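Adenylosuccinate lyase (PDB 4EEI) probably cleaves adenylosuccinate to AMP and fumarate, and SAICAR to AICAR and fumarate, in purine biosynthesis. Local coordinates at residues S304-S307 / A308-Y312. Residues are numbered along the deposited sequence; the frame is centred on the assembly and turned at random.
With AMP (adenosine monophosphate), chain O; EDO (1,2-ethanediol), chain Q.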
loop_
_atom_site.group_PDB
_atom_site.type_symbol
_atom_site.label_atom_id
_atom_site.label_comp_id
_atom_site.label_asym_id
_atom_site.label_seq_id
_atom_site.Cartn_x
_atom_site.Cartn_y
_atom_site.Cartn_z
ATOM N N SER B 304 -8.142 -0.871 18.098
ATOM C CA SER B 304 -7.312 -1.560 17.101
ATOM C C SER B 304 -6.066 -0.760 16.711
ATOM O O SER B 304 -5.013 -1.332 16.398
ATOM C CB SER B 304 -8.133 -1.871 15.848
ATOM O OG SER B 304 -8.579 -0.679 15.225
ATOM N N HIS B 305 -6.175 0.563 16.730
ATOM C CA HIS B 305 -5.048 1.417 16.325
ATOM C C HIS B 305 -3.881 1.332 17.296
ATOM O O HIS B 305 -2.737 1.671 16.949
ATOM C CB HIS B 305 -5.512 2.867 16.275
ATOM C CG HIS B 305 -5.973 3.383 17.603
ATOM N ND1 HIS B 305 -5.122 4.003 18.494
ATOM C CD2 HIS B 305 -7.182 3.329 18.208
ATOM C CE1 HIS B 305 -5.793 4.330 19.583
ATOM N NE2 HIS B 305 -7.049 3.935 19.440
ATOM N N SER B 306 -4.164 0.912 18.525
ATOM C CA SER B 306 -3.162 0.972 19.589
ATOM C C SER B 306 -1.975 0.038 19.348
ATOM O O SER B 306 -0.825 0.483 19.323
ATOM C CB SER B 306 -3.812 0.689 20.950
ATOM O OG SER B 306 -2.827 0.627 21.962
ATOM N N SER B 307 -2.240 -1.256 19.179
ATOM C CA SER B 307 -1.145 -2.208 18.933
ATOM C C SER B 307 -0.341 -1.796 17.704
ATOM O O SER B 307 0.891 -1.832 17.708
ATOM C CB SER B 307 -1.692 -3.615 18.728
ATOM O OG SER B 307 -2.665 -3.621 17.698
ATOM N N ALA B 308 -1.035 -1.401 16.649
ATOM C CA ALA B 308 -0.347 -0.956 15.431
ATOM C C ALA B 308 0.578 0.221 15.706
ATOM O O ALA B 308 1.743 0.214 15.300
ATOM C CB ALA B 308 -1.347 -0.607 14.349
ATOM N N GLU B 309 0.064 1.231 16.401
ATOM C CA GLU B 309 0.864 2.412 16.719
ATOM C C GLU B 309 2.083 2.086 17.575
ATOM O O GLU B 309 3.136 2.713 17.425
ATOM C CB GLU B 309 -0.019 3.501 17.368
ATOM C CG GLU B 309 -0.951 4.156 16.346
ATOM C CD GLU B 309 -2.070 5.001 16.953
ATOM O OE1 GLU B 309 -2.291 4.946 18.183
ATOM O OE2 GLU B 309 -2.745 5.721 16.180
ATOM N N ARG B 310 1.959 1.106 18.469
ATOM C CA ARG B 310 3.095 0.727 19.316
ATOM C C ARG B 310 4.267 0.199 18.504
ATOM O O ARG B 310 5.410 0.316 18.919
ATOM C CB ARG B 310 2.682 -0.350 20.327
ATOM C CG ARG B 310 1.679 0.089 21.399
ATOM C CD ARG B 310 1.435 -1.078 22.357
ATOM N NE ARG B 310 0.257 -0.890 23.196
ATOM C CZ ARG B 310 0.268 -0.342 24.408
ATOM N NH1 ARG B 310 1.404 0.085 24.944
ATOM N NH2 ARG B 310 -0.866 -0.225 25.088
ATOM N N PHE B 311 3.982 -0.402 17.353
ATOM C CA PHE B 311 5.041 -0.873 16.457
ATOM C C PHE B 311 5.535 0.234 15.538
ATOM O O PHE B 311 6.724 0.540 15.506
ATOM C CB PHE B 311 4.531 -2.000 15.554
ATOM C CG PHE B 311 4.495 -3.355 16.212
ATOM C CD1 PHE B 311 5.633 -4.141 16.272
ATOM C CD2 PHE B 311 3.311 -3.855 16.728
ATOM C CE1 PHE B 311 5.586 -5.401 16.860
ATOM C CE2 PHE B 311 3.256 -5.112 17.301
ATOM C CZ PHE B 311 4.390 -5.879 17.375
ATOM N N TYR B 312 4.628 0.822 14.767
ATOM C CA TYR B 312 5.076 1.648 13.644
ATOM C C TYR B 312 5.496 3.077 13.994
ATOM O O TYR B 312 6.322 3.652 13.294
ATOM C CB TYR B 312 4.070 1.616 12.479
ATOM C CG TYR B 312 3.071 2.749 12.464
ATOM C CD1 TYR B 312 3.369 3.957 11.845
ATOM C CD2 TYR B 312 1.818 2.602 13.044
ATOM C CE1 TYR B 312 2.448 4.992 11.817
ATOM C CE2 TYR B 312 0.890 3.637 13.025
ATOM C CZ TYR B 312 1.217 4.824 12.415
ATOM O OH TYR B 312 0.305 5.857 12.391
HETATM P P AMP O . -3.039 -3.227 23.255
HETATM O O1P AMP O . -1.965 -4.267 23.442
HETATM O O2P AMP O . -4.172 -3.656 22.361
HETATM O O3P AMP O . -2.518 -1.840 22.977
HETATM O "O5'" AMP O . -3.716 -3.098 24.710
HETATM C "C5'" AMP O . -4.630 -2.041 24.997
HETATM C "C4'" AMP O . -4.736 -1.856 26.505
HETATM O "O4'" AMP O . -5.652 -0.799 26.809
HETATM C "C3'" AMP O . -5.264 -3.112 27.180
HETATM O "O3'" AMP O . -4.446 -3.407 28.312
HETATM C "C2'" AMP O . -6.658 -2.756 27.644
HETATM O "O2'" AMP O . -6.952 -3.362 28.904
HETATM C "C1'" AMP O . -6.617 -1.243 27.764
HETATM N N9 AMP O . -7.948 -0.651 27.493
HETATM C C8 AMP O . -9.114 -1.319 27.444
HETATM N N7 AMP O . -10.144 -0.480 27.179
HETATM C C5 AMP O . -9.635 0.758 27.058
HETATM C C6 AMP O . -10.171 2.110 26.780
HETATM N N6 AMP O . -11.494 2.306 26.576
HETATM N N1 AMP O . -9.293 3.135 26.739
HETATM C C2 AMP O . -7.976 2.950 26.941
HETATM N N3 AMP O . -7.421 1.753 27.197
HETATM C C4 AMP O . -8.186 0.639 27.267
HETATM C C1 EDO Q . -1.164 4.776 21.838
HETATM O O1 EDO Q . -1.969 4.596 20.673
HETATM C C2 EDO Q . 0.124 3.981 21.675
HETATM O O2 EDO Q . -0.208 2.710 21.111
#
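His-305 to Glu-309 and Ser-306 to Arg-310 are successive i to i+4 backbone steps near the N-terminal end of alpha helix 304-333. It belongs to the mostly helical fumarase/aspartase (lyase 1) fold, whose active sites combine several subunits. Glu-309 N bonds to His-305 O at 2.9 Å, and Arg-310 N bonds to Ser-306 O at 3.0 Å. The next step, Phe-311 N to Ser-307 O, is weak at 3.4 Å. The same spacing places two side-chain pairs on the helix, one of which forms part of the AMP phosphate site.

Ser-306 and Arg-310 both reach the phosphate. Ser-306 OG donates to O3P of AMP at 2.7 Å; a chi1 of 175° turns it from the backbone N toward the phosphate. The Arg-310 chain runs extended from CG to NE and brings the guanidinium edge to the same oxygen. Its NE donates to AMP O3P at 2.9 Å, while NH2 gives that oxygen a longer bond. Three donors from one helix face grip a single phosphate oxygen. Arg-310 NH2 also forms a salt bridge with Asp-68. Arg-4 and Tyr-5 of the second subunit bond to AMP, so the pocket is shared between chains.

The second pair joins His-305 to Glu-309. His-305 ND1 donates to Glu-309 OE1 at 3.0 Å, nearly straight at 167°. The oxygen lies in the imidazole plane, but the ring and carboxylate planes are 63° apart, and ND1 meets OE1 from above the carboxylate. The imidazole is held at its other nitrogen too, where NE2 bonds to NH2 of Arg-301, itself an AMP-binding residue. Glu-309 OE2 forms a salt bridge with Arg-216. A 1,2-ethanediol, probably from the crystallisation liquor, adds a further donor to OE1: its O1 bonds Glu-309 OE1 at a short 2.5 Å.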